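Local coordinates for protein phosphothreonine lyase ospF (Shigella flexneri, PDB 3I0U) that probably removes phosphate from phosphothreonine by an eliminative lyase reaction, acting as a secreted type III effector in virulence, at residues Asn13-Leu18 with Tyr213-Glu218; Ser40-Ser45 with Phe53-His58. One frame throughout, in Å; residues are numbered along the deposited sequence.

Interaction 1: Asn13-Leu18 with Tyr213-Glu218; sequences NNFNIL and YRLMIE
Arg214 and Leu215 clasp the Phe15 ring between two helices from opposite ends of the chain. The contact is a cation-pi stack on a helix-helix packing of roughly parallel sense. The axes of 13-18 and 213-217 approach to 11.1 Å and cross at -31°. Side chains therefore bridge the gap.

Arg214 comes first. Its guanidinium lies flat over one face of the Phe15 ring, with the planes 17° apart. Arg214 NH1 sits over the rim of the ring, 3.4 Å from Phe15 CE2. Phe15 CZ in turn lies over the centre of the guanidinium, 3.5 Å from Arg214 CZ. The arginine chain bends at chi2 and chi3 to reach this position, and Arg214 CB also touches Phe15 CZ at 3.7 Å. Phe15 has CG anti to its backbone N (chi1 -180°), which carries the ring out toward 213-218.

Leu215 takes the opposite face of the same ring. Leu215 CD2 makes a CH-pi contact, 4.0 Å from the centroid of the Phe15 ring. Its CG meets Phe15 CE1 near the rim. The other branch, Leu215 CD1, reaches Leu18 CD1 at 4.2 Å. These two leucine side chains cross at about a right angle, and both also touch Leu150 of helix 147-166. Leu215 further meets Tyr19 of helix 11-22. Phe15 is thus held between an apolar branch and a charged plane.

Glu218 closes the segment at the C-terminus of the chain. It forms a salt bridge with Arg214, which should help to hold the guanidinium flat on the ring. Glu218 OE1 is 2.9 Å from Arg214 NH2. Glu218 OE1 also lies at the edge of the Phe15 ring, near its plane, 4.4 Å from Phe15 CZ.

Interaction 2: Ser40-Ser45 with Phe53-His58; sequences SDICQS and FQIVNH
Asn57 reaches across to Cys43 and gives the polar half of this contact. The end of helix 39-44 and Ser45 after it pack on strand 53-56 and Asn57 after it. That strand pairs with 47-50 in a beta hairpin of the antiparallel sheet. Asn57 ND2 donates a hydrogen bond of 2.8 Å to Cys43 O, with an N-H...O angle of 147°. The acceptor lies in the amide plane of Asn57. The amide nitrogen, however, stands above the carbonyl plane of Cys43, 39° out of it. Asn57 CG is anti to its backbone N (chi1 -173°), which puts it on the side of Cys43 O. Asn57 CB lies 3.8 Å from Ser45 O and 4.1 Å from Ile42 O.

The apolar half is centred on Ile55. Its CG2 methyl does the touching. Ile55 CG2 meets Ser45 CB at 3.7 Å and Ile42 CB at 4.1 Å, so one branch packs against both residues. Ser45 is also where the backbones come nearest, its CA lying 6.0 Å from Val56 CA.

A second shell holds these groups in place. Ser45 OG gives a weak hydrogen bond back to Asp41 O. The amide of Asn57 is held by three hydrogen bonds, to Cys43 O, Arg119 NH2 and Asp116 OD1. The buried side chain is thus satisfied at both polar ends, and its rotation is probably well fixed. It ties the backbone of Cys43 to the residues that follow strand 111-115.

Strand 53-56 runs between strands 47-50 and 63-68 and is antiparallel to both. Ile64 of strand 63-68 touches Cys43, Ile55 and Asn57, while Tyr50 of strand 47-50 meets Ser45 and Ile55. Helix 39-44 therefore packs close to one margin of the sheet, shortly before, in the chain, the outermost strand 47-50.

How the interactions relate
The two contacts lie on opposite sides of the chain's centre. Their own centres are 36 Å apart, and their nearest atoms are about 17 Å apart. Interaction 1 is a surface contact that brings the terminal helices 11-22 and 211-217 together across 194 residues. Interaction 2 is buried and local, with only seven residues between its segments, and joins helix 39-44 to the sheet. No element is shared, although helices 11-22 and 39-44 follow each other in the chain. The chemistry differs accordingly. The surface pair combines a charged plane, an aromatic ring and leucines. The buried pair relies on aliphatic packing and an amide bonded to backbone and to charged side chains beyond the two segments.

Interaction 1: Asn13-Leu18 with Tyr213-Glu218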
loop_
_atom_site.group_PDB
_atom_site.type_symbol
_atom_site.label_atom_id
_atom_site.label_comp_id
_atom_site.label_asym_id
_atom_site.label_seq_id
_atom_site.Cartn_x
_atom_site.Cartn_y
_atom_site.Cartn_z
ATOM N N ASN A 13 -9.902 22.378 -11.984
ATOM C CA ASN A 13 -9.748 21.858 -13.334
ATOM C C ASN A 13 -8.683 20.756 -13.444
ATOM O O ASN A 13 -8.929 19.720 -14.084
ATOM C CB ASN A 13 -9.481 22.985 -14.344
ATOM C CG ASN A 13 -9.798 22.557 -15.768
ATOM O OD1 ASN A 13 -10.464 21.512 -15.957
ATOM N ND2 ASN A 13 -9.322 23.353 -16.776
ATOM N N ASN A 14 -7.530 20.950 -12.801
ATOM C CA ASN A 14 -6.458 19.925 -12.833
ATOM C C ASN A 14 -6.770 18.664 -12.067
ATOM O O ASN A 14 -6.259 17.600 -12.394
ATOM C CB ASN A 14 -5.131 20.511 -12.370
ATOM C CG ASN A 14 -4.763 21.764 -13.154
ATOM O OD1 ASN A 14 -5.139 21.936 -14.329
ATOM N ND2 ASN A 14 -4.044 22.662 -12.498
ATOM N N PHE A 15 -7.614 18.815 -11.051
ATOM C CA PHE A 15 -8.240 17.700 -10.363
ATOM C C PHE A 15 -9.193 16.960 -11.302
ATOM O O PHE A 15 -9.124 15.735 -11.406
ATOM C CB PHE A 15 -9.001 18.208 -9.137
ATOM C CG PHE A 15 -9.670 17.136 -8.358
ATOM C CD1 PHE A 15 -8.979 16.465 -7.378
ATOM C CD2 PHE A 15 -11.006 16.794 -8.597
ATOM C CE1 PHE A 15 -9.591 15.458 -6.647
ATOM C CE2 PHE A 15 -11.631 15.781 -7.868
ATOM C CZ PHE A 15 -10.922 15.112 -6.903
ATOM N N ASN A 16 -10.075 17.701 -11.973
ATOM C CA ASN A 16 -11.074 17.086 -12.842
ATOM C C ASN A 16 -10.443 16.461 -14.069
ATOM O O ASN A 16 -10.984 15.471 -14.593
ATOM C CB ASN A 16 -12.172 18.078 -13.254
ATOM C CG ASN A 16 -13.014 18.579 -12.072
ATOM O OD1 ASN A 16 -12.894 18.089 -10.939
ATOM N ND2 ASN A 16 -13.858 19.575 -12.336
ATOM N N ILE A 17 -9.308 17.039 -14.504
ATOM C CA ILE A 17 -8.475 16.479 -15.577
ATOM C C ILE A 17 -8.050 15.059 -15.191
ATOM O O ILE A 17 -8.263 14.103 -15.960
ATOM C CB ILE A 17 -7.246 17.394 -15.915
ATOM C CG1 ILE A 17 -7.675 18.518 -16.857
ATOM C CG2 ILE A 17 -6.107 16.611 -16.608
ATOM C CD1 ILE A 17 -6.872 19.834 -16.734
ATOM N N LEU A 18 -7.505 14.935 -13.983
ATOM C CA LEU A 18 -7.109 13.646 -13.436
ATOM C C LEU A 18 -8.294 12.707 -13.262
ATOM O O LEU A 18 -8.206 11.557 -13.702
ATOM C CB LEU A 18 -6.345 13.825 -12.115
ATOM C CG LEU A 18 -4.917 14.415 -12.189
ATOM C CD1 LEU A 18 -4.248 14.477 -10.806
ATOM C CD2 LEU A 18 -4.015 13.657 -13.194
ATOM N N TYR A 213 -6.839 11.701 -1.890
ATOM C CA TYR A 213 -7.827 10.804 -1.266
ATOM C C TYR A 213 -9.149 10.782 -1.994
ATOM O O TYR A 213 -9.768 9.716 -2.153
ATOM C CB TYR A 213 -8.081 11.153 0.195
ATOM C CG TYR A 213 -9.137 10.286 0.874
ATOM C CD1 TYR A 213 -8.927 8.918 1.098
ATOM C CD2 TYR A 213 -10.344 10.836 1.289
ATOM C CE1 TYR A 213 -9.904 8.143 1.727
ATOM C CE2 TYR A 213 -11.316 10.073 1.915
ATOM C CZ TYR A 213 -11.098 8.743 2.125
ATOM O OH TYR A 213 -12.085 8.022 2.728
ATOM N N ARG A 214 -9.569 11.971 -2.422
ATOM C CA ARG A 214 -10.785 12.146 -3.191
ATOM C C ARG A 214 -10.716 11.288 -4.439
ATOM O O ARG A 214 -11.655 10.552 -4.728
ATOM C CB ARG A 214 -11.031 13.623 -3.534
ATOM C CG ARG A 214 -11.317 14.506 -2.312
ATOM C CD ARG A 214 -12.517 15.445 -2.528
ATOM N NE ARG A 214 -12.241 16.523 -3.481
ATOM C CZ ARG A 214 -12.977 16.811 -4.566
ATOM N NH1 ARG A 214 -12.596 17.811 -5.342
ATOM N NH2 ARG A 214 -14.087 16.126 -4.892
ATOM N N LEU A 215 -9.571 11.308 -5.112
ATOM C CA LEU A 215 -9.360 10.473 -6.293
ATOM C C LEU A 215 -9.392 8.966 -6.005
ATOM O O LEU A 215 -9.647 8.160 -6.908
ATOM C CB LEU A 215 -8.082 10.882 -7.049
ATOM C CG LEU A 215 -8.011 12.324 -7.538
ATOM C CD1 LEU A 215 -6.605 12.805 -7.776
ATOM C CD2 LEU A 215 -8.880 12.555 -8.806
ATOM N N MET A 216 -9.175 8.589 -4.754
ATOM C CA MET A 216 -9.149 7.174 -4.407
ATOM C C MET A 216 -10.541 6.554 -4.282
ATOM O O MET A 216 -10.740 5.395 -4.659
ATOM C CB MET A 216 -8.305 6.938 -3.155
ATOM C CG MET A 216 -6.815 7.168 -3.358
ATOM S SD MET A 216 -6.006 6.067 -4.545
ATOM C CE MET A 216 -5.832 7.066 -6.049
ATOM N N ILE A 217 -11.488 7.352 -3.795
ATOM C CA ILE A 217 -12.775 6.851 -3.321
ATOM C C ILE A 217 -13.979 7.277 -4.175
ATOM O O ILE A 217 -14.980 6.552 -4.277
ATOM C CB ILE A 217 -13.027 7.257 -1.844
ATOM C CG1 ILE A 217 -12.986 8.770 -1.643
ATOM C CG2 ILE A 217 -11.979 6.687 -0.958
ATOM C CD1 ILE A 217 -13.908 9.249 -0.569
ATOM N N GLU A 218 -13.894 8.433 -4.821
ATOM C CA GLU A 218 -15.048 8.939 -5.529
ATOM C C GLU A 218 -15.170 8.253 -6.888
ATOM O O GLU A 218 -14.370 7.346 -7.126
ATOM C CB GLU A 218 -14.984 10.474 -5.642
ATOM C CG GLU A 218 -14.946 11.172 -4.263
ATOM C CD GLU A 218 -14.856 12.697 -4.314
ATOM O OE1 GLU A 218 -14.571 13.278 -5.388
ATOM O OE2 GLU A 218 -15.076 13.321 -3.251
#

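Interaction 2: Ser40-Ser45 with Phe53-His58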
loop_
_atom_site.group_PDB
_atom_site.type_symbol
_atom_site.label_atom_id
_atom_site.label_comp_id
_atom_site.label_asym_id
_atom_site.label_seq_id
_atom_site.Cartn_x
_atom_site.Cartn_y
_atom_site.Cartn_z
ATOM N N SER A 40 7.844 -15.965 7.725
ATOM C CA SER A 40 9.064 -16.198 8.486
ATOM C C SER A 40 10.328 -15.919 7.660
ATOM O O SER A 40 11.323 -15.469 8.224
ATOM C CB SER A 40 9.110 -17.557 9.204
ATOM O OG SER A 40 9.307 -18.613 8.303
ATOM N N ASP A 41 10.289 -16.144 6.348
ATOM C CA ASP A 41 11.439 -15.816 5.501
ATOM C C ASP A 41 11.789 -14.330 5.540
ATOM O O ASP A 41 12.961 -14.000 5.702
ATOM C CB ASP A 41 11.247 -16.241 4.046
ATOM C CG ASP A 41 11.133 -17.739 3.870
ATOM O OD1 ASP A 41 11.717 -18.508 4.661
ATOM O OD2 ASP A 41 10.435 -18.151 2.916
ATOM N N ILE A 42 10.791 -13.441 5.412
ATOM C CA ILE A 42 11.045 -11.997 5.498
ATOM C C ILE A 42 11.442 -11.546 6.909
ATOM O O ILE A 42 12.108 -10.514 7.061
ATOM C CB ILE A 42 9.899 -11.120 4.936
ATOM C CG1 ILE A 42 8.604 -11.263 5.742
ATOM C CG2 ILE A 42 9.604 -11.462 3.485
ATOM C CD1 ILE A 42 7.650 -10.150 5.508
ATOM N N CYS A 43 11.109 -12.342 7.936
ATOM C CA CYS A 43 11.499 -11.999 9.315
ATOM C C CYS A 43 12.996 -12.151 9.608
ATOM O O CYS A 43 13.515 -11.554 10.545
ATOM C CB CYS A 43 10.627 -12.740 10.318
ATOM S SG CYS A 43 8.984 -11.995 10.397
ATOM N N GLN A 44 13.682 -12.911 8.759
ATOM C CA GLN A 44 15.077 -13.277 8.929
ATOM C C GLN A 44 15.983 -12.645 7.903
ATOM O O GLN A 44 17.187 -12.536 8.113
ATOM C CB GLN A 44 15.168 -14.775 8.846
ATOM C CG GLN A 44 14.395 -15.373 9.991
ATOM C CD GLN A 44 13.863 -16.725 9.685
ATOM O OE1 GLN A 44 14.619 -17.698 9.554
ATOM N NE2 GLN A 44 12.554 -16.821 9.593
ATOM N N SER A 45 15.375 -12.224 6.803
ATOM C CA SER A 45 16.005 -11.474 5.726
ATOM C C SER A 45 16.700 -10.204 6.221
ATOM O O SER A 45 16.103 -9.114 6.203
ATOM C CB SER A 45 14.926 -11.080 4.687
ATOM O OG SER A 45 14.821 -12.002 3.606
ATOM N N PHE A 53 12.303 -6.699 -5.359
ATOM C CA PHE A 53 12.234 -5.974 -4.085
ATOM C C PHE A 53 13.368 -6.397 -3.161
ATOM O O PHE A 53 13.594 -7.602 -2.971
ATOM C CB PHE A 53 10.909 -6.239 -3.372
ATOM C CG PHE A 53 9.727 -5.644 -4.046
ATOM C CD1 PHE A 53 9.150 -4.492 -3.561
ATOM C CD2 PHE A 53 9.161 -6.250 -5.162
ATOM C CE1 PHE A 53 8.024 -3.927 -4.205
ATOM C CE2 PHE A 53 8.064 -5.704 -5.803
ATOM C CZ PHE A 53 7.493 -4.540 -5.337
ATOM N N GLN A 54 14.073 -5.416 -2.594
ATOM C CA GLN A 54 15.041 -5.699 -1.551
ATOM C C GLN A 54 14.318 -5.676 -0.205
ATOM O O GLN A 54 13.537 -4.753 0.074
ATOM C CB GLN A 54 16.198 -4.715 -1.559
ATOM C CG GLN A 54 17.527 -5.317 -1.121
ATOM C CD GLN A 54 18.630 -4.278 -1.031
ATOM O OE1 GLN A 54 18.389 -3.128 -0.646
ATOM N NE2 GLN A 54 19.851 -4.677 -1.376
ATOM N N ILE A 55 14.585 -6.706 0.602
ATOM C CA ILE A 55 13.970 -6.878 1.912
ATOM C C ILE A 55 15.015 -6.665 2.996
ATOM O O ILE A 55 16.070 -7.287 2.963
ATOM C CB ILE A 55 13.359 -8.290 2.071
ATOM C CG1 ILE A 55 12.409 -8.622 0.924
ATOM C CG2 ILE A 55 12.645 -8.443 3.425
ATOM C CD1 ILE A 55 11.009 -8.096 1.129
ATOM N N VAL A 56 14.727 -5.771 3.938
ATOM C CA VAL A 56 15.603 -5.551 5.092
ATOM C C VAL A 56 14.844 -5.607 6.424
ATOM O O VAL A 56 13.715 -5.096 6.517
ATOM C CB VAL A 56 16.449 -4.244 4.971
ATOM C CG1 VAL A 56 17.450 -4.346 3.836
ATOM C CG2 VAL A 56 15.579 -3.026 4.744
ATOM N N ASN A 57 15.446 -6.253 7.424
ATOM C CA ASN A 57 14.912 -6.272 8.782
ATOM C C ASN A 57 16.056 -5.937 9.738
ATOM O O ASN A 57 16.774 -6.831 10.242
ATOM C CB ASN A 57 14.196 -7.636 9.117
ATOM C CG ASN A 57 13.460 -7.630 10.495
ATOM O OD1 ASN A 57 13.128 -6.561 11.012
ATOM N ND2 ASN A 57 13.183 -8.842 11.025
ATOM N N HIS A 58 16.251 -4.620 9.930
ATOM C CA HIS A 58 17.290 -4.034 10.842
ATOM C C HIS A 58 16.684 -3.955 12.245
ATOM O O HIS A 58 15.507 -3.662 12.420
ATOM C CB HIS A 58 17.662 -2.629 10.318
ATOM C CG HIS A 58 18.633 -1.854 11.168
ATOM N ND1 HIS A 58 19.817 -2.383 11.645
ATOM C CD2 HIS A 58 18.628 -0.552 11.552
ATOM C CE1 HIS A 58 20.483 -1.457 12.320
ATOM N NE2 HIS A 58 19.787 -0.333 12.272
#